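Local coordinates for cell division protein SepF (Methanobrevibacter smithii, PDB 7AL1) that probably anchors the division protein FtsZ to the cell membrane in this archaeon, the chain here being its folded C-terminal part, at residues Y12-I17 with P38-L43. Residues are numbered along the deposited sequence; the frame is centred on the assembly and turned at random. Where two conformers were deposited one is given.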
loop_
_atom_site.group_PDB
_atom_site.type_symbol
_atom_site.label_atom_id
_atom_site.label_comp_id
_atom_site.label_asym_id
_atom_site.label_seq_id
_atom_site.Cartn_x
_atom_site.Cartn_y
_atom_site.Cartn_z
ATOM N N TYR A 12 -10.416 5.310 -7.956
ATOM C CA TYR A 12 -10.142 6.656 -7.495
ATOM C C TYR A 12 -8.629 6.944 -7.526
ATOM O O TYR A 12 -7.976 6.785 -8.566
ATOM C CB TYR A 12 -10.685 6.836 -6.073
ATOM N N GLU A 13 -8.113 7.469 -6.421
ATOM C CA GLU A 13 -6.683 7.718 -6.287
ATOM C C GLU A 13 -6.190 7.145 -4.974
ATOM O O GLU A 13 -6.873 7.227 -3.946
ATOM C CB GLU A 13 -6.365 9.212 -6.337
ATOM C CG GLU A 13 -6.811 9.888 -7.629
ATOM C CD GLU A 13 -6.277 11.299 -7.763
ATOM O OE1 GLU A 13 -6.063 11.956 -6.726
ATOM O OE2 GLU A 13 -6.069 11.748 -8.913
ATOM N N ILE A 14 -4.999 6.565 -4.996
ATOM C CA ILE A 14 -4.295 6.165 -3.799
ATOM C C ILE A 14 -3.115 7.103 -3.638
ATOM O O ILE A 14 -2.254 7.189 -4.522
ATOM C CB ILE A 14 -3.813 4.716 -3.859
ATOM C CG1 ILE A 14 -5.021 3.781 -3.940
ATOM C CG2 ILE A 14 -2.968 4.439 -2.639
ATOM C CD1 ILE A 14 -4.646 2.342 -4.219
ATOM N N MET A 15 -3.038 7.784 -2.506
ATOM C CA MET A 15 -2.030 8.801 -2.296
ATOM C C MET A 15 -0.859 8.219 -1.540
ATOM O O MET A 15 -1.036 7.413 -0.622
ATOM C CB MET A 15 -2.577 9.970 -1.476
ATOM C CG MET A 15 -3.990 10.361 -1.798
ATOM S SD MET A 15 -4.109 10.995 -3.481
ATOM C CE MET A 15 -3.054 12.426 -3.325
ATOM N N LEU A 16 0.340 8.625 -1.905
ATOM C CA LEU A 16 1.555 8.230 -1.210
ATOM C C LEU A 16 2.187 9.491 -0.662
ATOM O O LEU A 16 2.463 10.432 -1.410
ATOM C CB LEU A 16 2.520 7.511 -2.155
ATOM C CG LEU A 16 1.904 6.199 -2.689
ATOM C CD1 LEU A 16 1.547 6.395 -4.149
ATOM C CD2 LEU A 16 2.820 5.014 -2.552
ATOM N N ILE A 17 2.414 9.523 0.646
ATOM C CA ILE A 17 2.826 10.742 1.346
ATOM C C ILE A 17 3.814 10.366 2.451
ATOM O O ILE A 17 3.519 9.440 3.218
ATOM C CB ILE A 17 1.574 11.423 1.949
ATOM C CG1 ILE A 17 0.463 11.677 0.901
ATOM C CG2 ILE A 17 1.919 12.753 2.593
ATOM C CD1 ILE A 17 -0.932 12.164 1.437
ATOM N N PRO A 38 -7.565 6.345 -0.167
ATOM C CA PRO A 38 -6.573 5.665 0.665
ATOM C C PRO A 38 -5.246 6.398 0.610
ATOM O O PRO A 38 -4.895 7.031 -0.395
ATOM C CB PRO A 38 -6.460 4.283 0.009
ATOM C CG PRO A 38 -7.703 4.127 -0.802
ATOM C CD PRO A 38 -8.055 5.506 -1.276
ATOM N N VAL A 39 -4.490 6.295 1.696
ATOM C CA VAL A 39 -3.173 6.909 1.789
ATOM C C VAL A 39 -2.185 5.860 2.249
ATOM O O VAL A 39 -2.398 5.192 3.270
ATOM C CB VAL A 39 -3.159 8.122 2.744
ATOM C CG1 VAL A 39 -1.738 8.685 2.874
ATOM C CG2 VAL A 39 -4.122 9.188 2.268
ATOM N N ILE A 40 -1.122 5.677 1.491
ATOM C CA ILE A 40 0.040 4.912 1.951
ATOM C C ILE A 40 0.988 5.923 2.578
ATOM O O ILE A 40 1.569 6.761 1.882
ATOM C CB ILE A 40 0.697 4.097 0.834
ATOM C CG1 ILE A 40 -0.300 3.050 0.300
ATOM C CG2 ILE A 40 1.951 3.445 1.382
ATOM C CD1 ILE A 40 0.145 2.348 -0.978
ATOM N N LEU A 41 1.069 5.901 3.902
ATOM C CA LEU A 41 1.708 6.917 4.707
ATOM C C LEU A 41 3.060 6.382 5.155
ATOM O O LEU A 41 3.133 5.278 5.707
ATOM C CB LEU A 41 0.803 7.104 5.946
ATOM C CG LEU A 41 1.128 8.178 6.949
ATOM C CD1 LEU A 41 1.124 9.503 6.296
ATOM C CD2 LEU A 41 0.086 8.153 8.049
ATOM N N ASP A 42 4.126 7.165 4.964
ATOM C CA ASP A 42 5.457 6.822 5.449
ATOM C C ASP A 42 5.779 7.770 6.610
ATOM O O ASP A 42 6.018 8.957 6.386
ATOM C CB ASP A 42 6.520 6.942 4.356
ATOM C CG ASP A 42 7.896 6.616 4.845
ATOM O OD1 ASP A 42 8.077 6.252 6.011
ATOM O OD2 ASP A 42 8.866 6.741 4.027
ATOM N N LEU A 43 5.755 7.265 7.844
ATOM C CA LEU A 43 5.985 8.069 9.033
ATOM C C LEU A 43 7.440 8.162 9.446
ATOM O O LEU A 43 7.741 8.691 10.523
ATOM C CB LEU A 43 5.168 7.507 10.210
ATOM C CG LEU A 43 3.659 7.714 10.067
ATOM C CD1 LEU A 43 2.956 7.169 11.297
ATOM C CD2 LEU A 43 3.343 9.193 9.941
#
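In the beta-alpha-beta unit of the SepF fold, Met15 and Ile17 of strand 13-17 share a parallel ladder with Pro38, Ile40 and Asp42 of segment 38-43. As parallel pairing requires, Met15 and Ile17 each turn both N and O to the partner strand, bonding to the residues before and after the one they face. Met15 N donates to Pro38 O (2.9 Å), and Met15 O takes Ile40 N in a short bond of 2.7 Å, with the donor almost in line with the carbonyl. Ile17 repeats the pattern two residues on, its N bound to Ile40 O and its O to Asp42 N. Weaker CA-H···O contacts such as Val39 CA to Met15 O (3.3 Å) reinforce the ladder.

Apolar side chains pack on both faces. On one, Leu16 and Ile40 run alongside each other in the same direction, and Ile40 CD1 is shared by Leu16 CD2 and Ile14 CG2, each 4.1 Å away. Ile14 CG1 meets Pro38 CG, the two side chains crossing at about a right angle. On the other, Val39 CG2, anti to its carbonyl carbon, faces Met15 CB.

Helix 22-33 lies over the Met15, Ile17, Val39 and Leu41 face. On its other edge strand 39-42 pairs antiparallel with strand 81-87, where Asp42 OD1 accepts from Asn82 N and also bonds Ser44 OG; strand 13-17 pairs in parallel with a strand of the second subunit, carrying the sheet across the dimer interface.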